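Local atomic coordinates of rhamnogalacturonan endolyase YesW (Bacillus subtilis, PDB entry 2ZUX), a protein that cleaves the rhamnogalacturonan backbone of plant cell-wall pectin by endolytic elimination and releases oligosaccharides. Residues A[175-180]-A[556-561]; A[114-119]-A[498-503]; A[420-425]-A[475-480]; A[429-434]-A[447-452]. All coordinates share one frame; numbering follows the deposited sequence.

The four contacts form two pairs inside the beta-propeller, each pair sharing a calcium ion. Contacts 1 and 2 have centres about 10 Å apart and share a calcium ion, two of its waters and a rhamnose in the substrate-binding region; a probable hydrogen bond of 2.9 Å from Asn559 ND2 to Asp116 OD1 ties them directly. Contacts 3 and 4, with centres about 12 Å apart, share a second calcium ion, and Ile421 N probably donates to Glu429 OE1 over 2.9 Å. That pair lies farther out: the centres of contacts 1 and 3 are about 31 Å apart, whereas the nearest atoms of contacts 1 and 4 are about 7 Å apart.

Contact 1: residues A[175-180]-A[556-561]; sequences GAHYTQ and IAYNQP. With CA (calcium ion), chain D; RAM (alpha-L-rhamnopyranose), chain M.
In the substrate pocket, which holds both a calcium ion and a rhamnose, Gln180 and His177 of one loop meet Ala557 and Tyr558 of another. The amide of Gln180 is the clasp. Its OE1 accepts from Ala557 N over 2.9 Å, with the donor standing above the carbonyl plane, while NE2 gives a nearly straight bond (171°) to Ala176 O, within its own loop. The bend at chi2 (-54°) turns CD back from the extended course, and the amide can then serve both loops. An alanine here would remove that amide, and Ala557 N and Ala176 O would probably lose the group that ties them together.

Ala176 O also receives a C-H...O contact from Ala557 CA at 3.3 Å and a hydrogen bond from a water held by the calcium ion. That ion takes Ala557 O at 2.4 Å and Asn559 OD1, with Asn555 and Asp116 completing the protein ligands. The small methyls of the two alanines let the backbones come this close, while Ala557 CB still packs against His177. The imidazole edge of His177 points at the face of Tyr558 in an offset edge-to-face pair, planes 63° apart, CE1 lying 3.4 Å above the Tyr558 ring plane and toward its rim. Tyrosine pairs this aromatic surface with a hydroxyl, and its OH lies 3.0 Å from O2 of the rhamnose.

Strand 268-273 borders the contact: Gln180 packs on Phe268 and Ala270, Ile556 and Ala557 on Leu269. Farther on, Asn559 and Pro561 lean on Phe454 of strand 454-456.

Contact 2: residues A[114-119]-A[498-503]; sequences ANDASV and KATPTL. With CA (calcium ion), chain D; RAM (alpha-L-rhamnopyranose), chain M.
At the calcium- and substrate-binding centre of the propeller, Thr502 joins a loop to Asn115 and Ala117 of strand 109-120. Thr502 O accepts from Ala117 N over 2.9 Å, with an angle of 148° at the hydrogen. The hydroxyl lies anti to the carbonyl carbon (chi1 -82°), from where OG1 comes within 2.8 Å of Asn115 O; Asn494 OD1 is a second possible acceptor for its one proton. Threonine brings a methyl as well, and CG2 presses tightly on Ala117 CB at 3.4 Å, a spot suited to the small alanine. Next along, the branched ends of Leu503 and Val119 meet through CD2 and CG1, 3.6 Å apart, while Leu503 CD1 rests near Ala117 O.

Two waters bridge the segments as well. One lies 2.8 Å from Thr500 OG1 and close to both Asp116 OD1 and Pro501 O; another lies between Ala117 O and Thr502 O. The carboxylate of Asp116 is a first-shell group: OD2 binds the calcium ion at 2.4 Å and also accepts from Lys133 NZ, a cation that probably helps to balance its charge. The CB of Asn115 points away from 498-503, and its OD1 is hydrogen-bonded to O3 of another rhamnose. Lys498 has its CE 3.7 Å from O3 of the rhamnose that also meets Tyr558, and its ammonium makes a cation-pi contact with that ring.

Where the loop enters strand 503-505, Thr502 and Leu503 both face Val516 in a classic beta bulge. A strand and a distant loop of the family 11 propeller domain thus meet here, supplying between them a calcium ligand and residues of the sugar pockets.

Contact 3: residues A[420-425]-A[475-480]; sequences DIDPRY and WDYQNG. With CA (calcium ion), chain I.
Asp422 OD1, near the Tyr477 ring, is gripped by two nitrogens of Arg424: the backbone N, closing an Asx turn at 2.9 Å, and NE, which meets the syn lone pair. The other oxygen, OD2, takes Arg424 NH2 at 2.8 Å, again on the syn side. This side-on, two-nitrogen salt bridge keeps carboxylate and guanidinium nearly coplanar. OD2 also accepts from a water, which in turn accepts from Trp475 NE1 at 2.9 Å, a bridge to the opposite segment. An alanine here would remove the carboxylate, so that Arg424 would probably lose its charge partner and be free to turn, and the water its acceptor.

No direct hydrogen bond spans the segments; CH-pi contacts and a second water, held between Ile421 O and Trp475 O, join them. Pro423 CD stands 3.3 Å above the Tyr477 ring, over its centre and only 8° off the normal, a CH-pi contact that suits the rigid proline. That ring hangs from a CG placed between the backbone N and the carbonyl carbon of Tyr477 (chi1 62°). Ile421 CD1 makes a similar contact with the five-membered ring of Trp475, 3.6 Å from its centroid.

Asp420 OD1, Asp422 O and Tyr425 O bind the calcium ion, fixing the loop between strands 416-419 and 429-432. Strand 471-476 leads in from the next sheet, and both Ile421 and Trp475 pack on Gln466 of strand 465-468 and Leu436 of strand 435-437.

Contact 4: residues A[429-434]-A[447-452]; sequences EVWANG and GVPSST. With CA (calcium ion), chain I.
Trp431, on strand 429-432 of one propeller sheet, is clasped by Pro449, Ser451 and Thr452 of the loop that leads from strand 435-437 to strand 454-456 of the next. The polar part rests on a single indole N-H: NE1 donates to Ser451 O over 2.9 Å at 154°, with the acceptor close to the ring plane. Thr452 OG1 also lies at this edge, near the plane. Tryptophan suits the place because it offers a broad apolar face with one donor on its rim.

The CH-pi part belongs to Pro449. Its CD stands 3.7 Å from the centroid of the five-membered ring, almost on the normal, and CG lies over the six-membered side, 3.6 Å from CE2. Trp431 CG itself lies between its backbone N and carbonyl carbon (chi1 64°). Trp431 also touches Met417 of strand 416-419 in its own sheet and Gln466 of strand 465-468 in the next.

The metal part lies at the start of the strand. Glu429 chelates the calcium ion with both carboxylate oxygens, OE2 at 2.4 Å and OE1 at 2.7 Å.

Apolar packing is carried by Val448, whose CG1 meets Trp431 CB at 3.9 Å. The same methyl closes on Gly434, a residue with positive phi (84°) that a glycine adopts easily, and there Val448 CG1 touches the carbonyl carbon C of Gly434 at 3.4 Å.

Contact 1: residues A[175-180]-A[556-561]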
# COMPACT_ATOMS: atom_id res chain seq x y z
N GLY A 175 -10.83 -7.31 12.17
CA GLY A 175 -10.82 -8.22 11.03
C GLY A 175 -10.38 -7.47 9.79
O GLY A 175 -10.39 -6.23 9.77
N ALA A 176 -10.01 -8.20 8.75
CA ALA A 176 -9.43 -7.61 7.55
C ALA A 176 -10.30 -6.54 6.90
O ALA A 176 -9.78 -5.57 6.33
CB ALA A 176 -9.09 -8.69 6.54
N HIS A 177 -11.62 -6.71 6.97
CA HIS A 177 -12.53 -5.90 6.19
C HIS A 177 -13.12 -4.74 6.95
O HIS A 177 -13.91 -3.97 6.38
CB HIS A 177 -13.61 -6.79 5.58
CG HIS A 177 -13.02 -7.89 4.77
ND1 HIS A 177 -12.37 -7.65 3.58
CD2 HIS A 177 -12.87 -9.20 5.04
CE1 HIS A 177 -11.89 -8.79 3.12
NE2 HIS A 177 -12.18 -9.75 3.98
N TYR A 178 -12.71 -4.58 8.21
CA TYR A 178 -13.25 -3.53 9.07
C TYR A 178 -12.40 -2.24 8.97
O TYR A 178 -12.60 -1.46 8.04
CB TYR A 178 -13.46 -4.05 10.50
CG TYR A 178 -14.53 -5.14 10.57
CD1 TYR A 178 -15.89 -4.80 10.60
CD2 TYR A 178 -14.18 -6.49 10.56
CE1 TYR A 178 -16.87 -5.78 10.64
CE2 TYR A 178 -15.16 -7.49 10.60
CZ TYR A 178 -16.50 -7.12 10.63
OH TYR A 178 -17.48 -8.09 10.66
N THR A 179 -11.43 -2.04 9.86
CA THR A 179 -10.62 -0.81 9.84
C THR A 179 -9.73 -0.76 8.61
O THR A 179 -8.95 -1.69 8.35
CB THR A 179 -9.75 -0.69 11.10
OG1 THR A 179 -10.60 -0.64 12.25
CG2 THR A 179 -8.89 0.56 11.07
N GLN A 180 -9.85 0.34 7.87
CA GLN A 180 -9.04 0.66 6.70
C GLN A 180 -8.43 2.03 6.97
O GLN A 180 -9.14 3.03 7.00
CB GLN A 180 -9.92 0.68 5.44
CG GLN A 180 -10.86 -0.51 5.29
CD GLN A 180 -10.16 -1.87 5.37
OE1 GLN A 180 -8.98 -2.02 5.04
NE2 GLN A 180 -10.91 -2.87 5.81
N ILE A 556 -5.31 -2.04 2.95
CA ILE A 556 -6.75 -2.24 2.97
C ILE A 556 -7.16 -3.66 2.60
O ILE A 556 -6.61 -4.27 1.66
CB ILE A 556 -7.54 -1.19 2.17
CG1 ILE A 556 -7.47 -1.46 0.67
CG2 ILE A 556 -7.08 0.23 2.54
CD1 ILE A 556 -8.33 -0.52 -0.15
N ALA A 557 -8.10 -4.17 3.38
CA ALA A 557 -8.70 -5.48 3.17
C ALA A 557 -7.64 -6.49 2.71
O ALA A 557 -6.68 -6.73 3.45
CB ALA A 557 -9.90 -5.38 2.22
N TYR A 558 -7.79 -7.10 1.53
CA TYR A 558 -6.78 -8.03 1.06
C TYR A 558 -5.66 -7.32 0.32
O TYR A 558 -5.73 -7.06 -0.88
CB TYR A 558 -7.39 -9.15 0.22
CG TYR A 558 -8.33 -10.08 1.00
CD1 TYR A 558 -8.34 -10.12 2.40
CD2 TYR A 558 -9.21 -10.92 0.32
CE1 TYR A 558 -9.20 -10.98 3.09
CE2 TYR A 558 -10.07 -11.77 1.01
CZ TYR A 558 -10.06 -11.78 2.39
OH TYR A 558 -10.90 -12.60 3.11
N ASN A 559 -4.61 -7.02 1.09
CA ASN A 559 -3.47 -6.21 0.65
C ASN A 559 -3.00 -6.63 -0.73
O ASN A 559 -2.75 -7.82 -0.96
CB ASN A 559 -2.26 -6.41 1.58
CG ASN A 559 -2.56 -6.21 3.06
OD1 ASN A 559 -3.67 -6.47 3.55
ND2 ASN A 559 -1.53 -5.82 3.80
N GLN A 560 -2.85 -5.65 -1.63
CA GLN A 560 -2.31 -5.86 -2.98
C GLN A 560 -1.01 -5.10 -3.14
O GLN A 560 -0.81 -4.08 -2.48
CB GLN A 560 -3.31 -5.38 -4.03
CG GLN A 560 -4.63 -6.14 -4.02
CD GLN A 560 -4.46 -7.60 -4.36
OE1 GLN A 560 -4.05 -7.95 -5.46
NE2 GLN A 560 -4.78 -8.46 -3.40
N PRO A 561 -0.12 -5.60 -4.03
CA PRO A 561 1.16 -4.93 -4.25
C PRO A 561 1.01 -3.62 -5.02
O PRO A 561 0.04 -3.44 -5.76
CB PRO A 561 1.94 -5.95 -5.08
CG PRO A 561 0.89 -6.72 -5.82
CD PRO A 561 -0.26 -6.82 -4.85
CA CA D . -5.32 -5.81 5.16
C1 RAM M . -7.91 -13.15 6.57
C2 RAM M . -8.05 -13.86 5.23
C3 RAM M . -7.09 -15.06 5.14
C4 RAM M . -7.26 -15.99 6.35
C5 RAM M . -7.12 -15.18 7.64
C6 RAM M . -7.42 -16.06 8.85
O1 RAM M . -6.69 -12.44 6.61
O2 RAM M . -9.39 -14.28 5.10
O3 RAM M . -7.31 -15.79 3.94
O4 RAM M . -6.31 -17.04 6.28
O5 RAM M . -8.00 -14.06 7.65
O HOH W 1 -7.08 -4.86 6.46
O HOH W 2 -5.77 -7.80 6.25

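Contact 2: residues A[114-119]-A[498-503]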
# COMPACT_ATOMS: atom_id res chain seq x y z
N ALA A 114 1.64 -8.08 15.36
CA ALA A 114 1.83 -6.95 14.47
C ALA A 114 1.24 -7.33 13.11
O ALA A 114 1.43 -8.45 12.64
CB ALA A 114 3.29 -6.63 14.35
N ASN A 115 0.51 -6.42 12.49
CA ASN A 115 -0.22 -6.75 11.27
C ASN A 115 0.10 -5.70 10.19
O ASN A 115 1.27 -5.32 10.05
CB ASN A 115 -1.72 -6.89 11.61
CG ASN A 115 -2.50 -7.67 10.56
OD1 ASN A 115 -2.54 -8.92 10.55
ND2 ASN A 115 -3.19 -6.94 9.71
N ASP A 116 -0.90 -5.22 9.44
CA ASP A 116 -0.68 -4.30 8.33
C ASP A 116 -0.11 -2.98 8.81
O ASP A 116 -0.51 -2.47 9.86
CB ASP A 116 -2.00 -3.99 7.63
CG ASP A 116 -2.68 -5.21 7.06
OD1 ASP A 116 -2.00 -6.17 6.65
OD2 ASP A 116 -3.93 -5.15 6.96
N ALA A 117 0.77 -2.40 8.00
CA ALA A 117 1.27 -1.06 8.26
C ALA A 117 1.06 -0.12 7.08
O ALA A 117 0.73 -0.54 5.96
CB ALA A 117 2.76 -1.09 8.66
N SER A 118 1.26 1.16 7.36
CA SER A 118 1.40 2.18 6.34
C SER A 118 2.55 3.08 6.74
O SER A 118 3.17 2.86 7.79
CB SER A 118 0.10 2.97 6.20
OG SER A 118 0.18 3.86 5.10
N VAL A 119 2.86 4.06 5.90
CA VAL A 119 3.87 5.06 6.24
C VAL A 119 3.37 6.47 6.00
O VAL A 119 2.53 6.73 5.13
CB VAL A 119 5.19 4.88 5.46
CG1 VAL A 119 6.00 3.71 6.01
CG2 VAL A 119 4.93 4.74 3.97
N LYS A 498 -3.19 -15.36 3.25
CA LYS A 498 -2.77 -14.22 2.43
C LYS A 498 -1.26 -13.98 2.49
O LYS A 498 -0.66 -13.52 1.52
CB LYS A 498 -3.54 -12.95 2.80
CG LYS A 498 -5.05 -13.07 2.62
CD LYS A 498 -5.47 -13.26 1.15
CE LYS A 498 -6.95 -13.51 1.05
NZ LYS A 498 -7.36 -13.71 -0.37
N ALA A 499 -0.65 -14.31 3.64
CA ALA A 499 0.82 -14.30 3.79
C ALA A 499 1.46 -13.00 3.28
O ALA A 499 2.37 -13.02 2.45
CB ALA A 499 1.44 -15.54 3.12
N THR A 500 0.97 -11.88 3.81
CA THR A 500 1.42 -10.56 3.38
C THR A 500 2.47 -9.98 4.33
O THR A 500 2.43 -10.23 5.54
CB THR A 500 0.23 -9.58 3.29
OG1 THR A 500 -0.47 -9.56 4.55
CG2 THR A 500 -0.73 -10.00 2.18
N PRO A 501 3.39 -9.16 3.79
CA PRO A 501 4.32 -8.49 4.67
C PRO A 501 3.60 -7.37 5.42
O PRO A 501 2.57 -6.87 4.94
CB PRO A 501 5.34 -7.90 3.70
CG PRO A 501 4.55 -7.62 2.47
CD PRO A 501 3.58 -8.78 2.38
N THR A 502 4.13 -6.96 6.56
CA THR A 502 3.60 -5.79 7.23
C THR A 502 3.57 -4.59 6.27
O THR A 502 2.58 -3.86 6.24
CB THR A 502 4.35 -5.53 8.56
OG1 THR A 502 3.78 -6.39 9.56
CG2 THR A 502 4.23 -4.11 9.05
N LEU A 503 4.60 -4.43 5.44
CA LEU A 503 4.58 -3.41 4.39
C LEU A 503 5.66 -3.71 3.38
O LEU A 503 6.74 -4.16 3.75
CB LEU A 503 4.80 -2.01 4.97
CG LEU A 503 4.66 -0.82 4.01
CD1 LEU A 503 3.25 -0.70 3.43
CD2 LEU A 503 5.09 0.47 4.69
CA CA D . -5.32 -5.81 5.16
C1 RAM M . -7.91 -13.15 6.57
C2 RAM M . -8.05 -13.86 5.23
C3 RAM M . -7.09 -15.06 5.14
C4 RAM M . -7.26 -15.99 6.35
C5 RAM M . -7.12 -15.18 7.64
C6 RAM M . -7.42 -16.06 8.85
O1 RAM M . -6.69 -12.44 6.61
O2 RAM M . -9.39 -14.28 5.10
O3 RAM M . -7.31 -15.79 3.94
O4 RAM M . -6.31 -17.04 6.28
O5 RAM M . -8.00 -14.06 7.65
O HOH W 3 0.33 -7.56 6.37
O HOH W 4 -0.13 -3.01 4.76
O HOH W 2 -5.77 -7.80 6.25
O HOH W 1 -7.08 -4.86 6.46

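Contact 3: residues A[420-425]-A[475-480]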
# COMPACT_ATOMS: atom_id res chain seq x y z
N ASP A 420 6.49 -7.68 -14.82
CA ASP A 420 7.40 -8.00 -15.91
C ASP A 420 8.41 -9.02 -15.40
O ASP A 420 9.37 -8.66 -14.70
CB ASP A 420 8.13 -6.75 -16.42
CG ASP A 420 8.94 -7.04 -17.67
OD1 ASP A 420 8.85 -8.17 -18.19
OD2 ASP A 420 9.65 -6.13 -18.15
N ILE A 421 8.17 -10.28 -15.73
CA ILE A 421 9.04 -11.37 -15.31
C ILE A 421 9.75 -12.06 -16.47
O ILE A 421 10.66 -12.86 -16.26
CB ILE A 421 8.28 -12.42 -14.46
CG1 ILE A 421 7.26 -13.21 -15.30
CG2 ILE A 421 7.61 -11.73 -13.26
CD1 ILE A 421 6.58 -14.32 -14.53
N ASP A 422 9.34 -11.74 -17.70
CA ASP A 422 9.85 -12.41 -18.89
C ASP A 422 10.17 -11.34 -19.92
O ASP A 422 9.27 -10.69 -20.44
CB ASP A 422 8.80 -13.39 -19.42
CG ASP A 422 9.32 -14.28 -20.53
OD1 ASP A 422 10.27 -13.88 -21.25
OD2 ASP A 422 8.76 -15.39 -20.67
N PRO A 423 11.46 -11.12 -20.22
CA PRO A 423 11.82 -10.04 -21.14
C PRO A 423 11.57 -10.38 -22.61
O PRO A 423 11.73 -9.52 -23.48
CB PRO A 423 13.32 -9.86 -20.88
CG PRO A 423 13.79 -11.21 -20.49
CD PRO A 423 12.65 -11.85 -19.73
N ARG A 424 11.17 -11.62 -22.89
CA ARG A 424 10.90 -12.03 -24.27
C ARG A 424 9.54 -11.52 -24.74
O ARG A 424 9.26 -11.51 -25.94
CB ARG A 424 10.99 -13.55 -24.41
CG ARG A 424 12.31 -14.14 -23.95
CD ARG A 424 12.24 -15.65 -23.89
NE ARG A 424 11.17 -16.10 -22.99
CZ ARG A 424 10.72 -17.34 -22.92
NH1 ARG A 424 11.25 -18.29 -23.68
NH2 ARG A 424 9.73 -17.64 -22.08
N TYR A 425 8.70 -11.11 -23.80
CA TYR A 425 7.41 -10.53 -24.13
C TYR A 425 7.36 -9.12 -23.58
O TYR A 425 7.48 -8.92 -22.36
CB TYR A 425 6.27 -11.37 -23.54
CG TYR A 425 6.18 -12.76 -24.12
CD1 TYR A 425 5.31 -13.04 -25.17
CD2 TYR A 425 6.97 -13.79 -23.61
CE1 TYR A 425 5.22 -14.33 -25.70
CE2 TYR A 425 6.88 -15.08 -24.13
CZ TYR A 425 6.01 -15.33 -25.17
OH TYR A 425 5.93 -16.61 -25.69
N TRP A 475 11.75 -15.39 -10.94
CA TRP A 475 11.31 -16.28 -12.01
C TRP A 475 12.41 -16.50 -13.03
O TRP A 475 12.92 -15.56 -13.63
CB TRP A 475 10.09 -15.67 -12.68
CG TRP A 475 9.48 -16.43 -13.83
CD1 TRP A 475 9.43 -16.03 -15.13
CD2 TRP A 475 8.79 -17.70 -13.78
NE1 TRP A 475 8.76 -16.95 -15.89
CE2 TRP A 475 8.36 -17.99 -15.09
CE3 TRP A 475 8.50 -18.61 -12.76
CZ2 TRP A 475 7.65 -19.15 -15.41
CZ3 TRP A 475 7.80 -19.78 -13.08
CH2 TRP A 475 7.38 -20.03 -14.40
N ASP A 476 12.78 -17.77 -13.20
CA ASP A 476 13.72 -18.16 -14.25
C ASP A 476 12.86 -18.37 -15.49
O ASP A 476 12.22 -19.42 -15.64
CB ASP A 476 14.44 -19.45 -13.82
CG ASP A 476 15.37 -20.01 -14.89
OD1 ASP A 476 15.26 -19.65 -16.07
OD2 ASP A 476 16.21 -20.86 -14.52
N TYR A 477 12.82 -17.36 -16.36
CA TYR A 477 11.88 -17.36 -17.48
C TYR A 477 12.26 -18.35 -18.58
O TYR A 477 11.38 -18.85 -19.28
CB TYR A 477 11.70 -15.95 -18.06
CG TYR A 477 12.97 -15.34 -18.63
CD1 TYR A 477 13.33 -15.55 -19.96
CD2 TYR A 477 13.79 -14.55 -17.84
CE1 TYR A 477 14.49 -14.99 -20.49
CE2 TYR A 477 14.96 -13.99 -18.35
CZ TYR A 477 15.30 -14.22 -19.68
OH TYR A 477 16.44 -13.65 -20.20
N GLN A 478 13.55 -18.62 -18.73
CA GLN A 478 14.02 -19.56 -19.74
C GLN A 478 13.61 -20.99 -19.39
O GLN A 478 13.18 -21.75 -20.26
CB GLN A 478 15.54 -19.47 -19.91
CG GLN A 478 15.98 -18.23 -20.67
CD GLN A 478 17.45 -17.90 -20.48
OE1 GLN A 478 18.10 -18.38 -19.55
NE2 GLN A 478 17.99 -17.07 -21.37
N ASN A 479 13.71 -21.33 -18.11
CA ASN A 479 13.43 -22.68 -17.64
C ASN A 479 12.04 -22.84 -17.01
O ASN A 479 11.61 -23.95 -16.70
CB ASN A 479 14.54 -23.14 -16.69
CG ASN A 479 15.93 -23.02 -17.32
OD1 ASN A 479 16.81 -22.34 -16.79
ND2 ASN A 479 16.12 -23.67 -18.47
N GLY A 480 11.34 -21.72 -16.82
CA GLY A 480 9.95 -21.74 -16.36
C GLY A 480 9.78 -22.22 -14.93
O GLY A 480 8.86 -22.98 -14.63
CA CA I . 7.78 -8.88 -20.10
O HOH W 5 9.30 -7.15 -20.73
O HOH W 6 12.40 -12.93 -14.13
O HOH W 7 8.33 -17.15 -18.71

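Contact 4: residues A[429-434]-A[447-452]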
# COMPACT_ATOMS: atom_id res chain seq x y z
N GLU A 429 3.88 -9.37 -17.70
CA GLU A 429 3.16 -10.62 -17.75
C GLU A 429 2.10 -10.64 -16.66
O GLU A 429 2.16 -9.87 -15.69
CB GLU A 429 4.13 -11.79 -17.54
CG GLU A 429 5.04 -12.08 -18.75
CD GLU A 429 5.99 -10.94 -19.10
OE1 GLU A 429 6.80 -10.53 -18.23
OE2 GLU A 429 5.95 -10.45 -20.25
N VAL A 430 1.11 -11.51 -16.83
CA VAL A 430 0.08 -11.69 -15.81
C VAL A 430 -0.13 -13.18 -15.62
O VAL A 430 0.07 -13.97 -16.55
CB VAL A 430 -1.25 -10.97 -16.15
CG1 VAL A 430 -1.04 -9.46 -16.31
CG2 VAL A 430 -1.88 -11.56 -17.40
N TRP A 431 -0.50 -13.58 -14.41
CA TRP A 431 -0.80 -14.98 -14.17
C TRP A 431 -1.91 -15.19 -13.18
O TRP A 431 -2.09 -14.41 -12.25
CB TRP A 431 0.44 -15.80 -13.79
CG TRP A 431 1.18 -15.49 -12.49
CD1 TRP A 431 1.08 -16.17 -11.31
CD2 TRP A 431 2.20 -14.50 -12.30
NE1 TRP A 431 1.95 -15.65 -10.38
CE2 TRP A 431 2.65 -14.63 -10.96
CE3 TRP A 431 2.77 -13.52 -13.12
CZ2 TRP A 431 3.64 -13.81 -10.42
CZ3 TRP A 431 3.75 -12.70 -12.58
CH2 TRP A 431 4.18 -12.85 -11.25
N ALA A 432 -2.65 -16.27 -13.40
CA ALA A 432 -3.78 -16.65 -12.56
C ALA A 432 -4.28 -18.01 -13.01
O ALA A 432 -4.12 -18.38 -14.18
CB ALA A 432 -4.90 -15.63 -12.68
N ASN A 433 -4.89 -18.74 -12.08
CA ASN A 433 -5.50 -20.04 -12.38
C ASN A 433 -4.53 -21.00 -13.07
O ASN A 433 -4.94 -21.79 -13.92
CB ASN A 433 -6.80 -19.86 -13.18
CG ASN A 433 -7.73 -21.08 -13.10
OD1 ASN A 433 -7.82 -21.73 -12.07
ND2 ASN A 433 -8.41 -21.37 -14.19
N GLY A 434 -3.25 -20.92 -12.71
CA GLY A 434 -2.26 -21.89 -13.17
C GLY A 434 -1.64 -21.65 -14.53
O GLY A 434 -0.89 -22.48 -15.02
N GLY A 447 3.99 -23.45 -17.07
CA GLY A 447 4.04 -23.18 -15.64
C GLY A 447 3.56 -21.80 -15.23
O GLY A 447 3.19 -20.98 -16.08
N VAL A 448 3.53 -21.56 -13.92
CA VAL A 448 3.40 -20.22 -13.35
C VAL A 448 4.43 -20.09 -12.24
O VAL A 448 4.91 -21.09 -11.69
CB VAL A 448 2.00 -19.91 -12.73
CG1 VAL A 448 1.00 -19.61 -13.79
CG2 VAL A 448 1.53 -21.04 -11.80
N PRO A 449 4.78 -18.84 -11.89
CA PRO A 449 5.58 -18.62 -10.69
C PRO A 449 4.98 -19.30 -9.45
O PRO A 449 3.76 -19.50 -9.38
CB PRO A 449 5.56 -17.09 -10.55
CG PRO A 449 5.45 -16.62 -11.97
CD PRO A 449 4.48 -17.58 -12.59
N SER A 450 5.83 -19.63 -8.50
CA SER A 450 5.41 -20.39 -7.32
C SER A 450 4.57 -19.59 -6.32
O SER A 450 4.10 -20.15 -5.32
CB SER A 450 6.64 -20.94 -6.61
OG SER A 450 7.45 -19.88 -6.17
N SER A 451 4.41 -18.29 -6.56
CA SER A 451 3.52 -17.46 -5.75
C SER A 451 2.66 -16.61 -6.67
O SER A 451 3.05 -16.33 -7.81
CB SER A 451 4.30 -16.57 -4.80
OG SER A 451 5.12 -15.63 -5.47
N THR A 452 1.51 -16.20 -6.15
CA THR A 452 0.61 -15.29 -6.83
C THR A 452 0.10 -14.30 -5.79
O THR A 452 -1.08 -14.30 -5.42
CB THR A 452 -0.54 -16.04 -7.54
OG1 THR A 452 0.03 -17.13 -8.28
CG2 THR A 452 -1.28 -15.14 -8.52
CA CA I . 7.78 -8.88 -20.10
O HOH W 5 9.30 -7.15 -20.73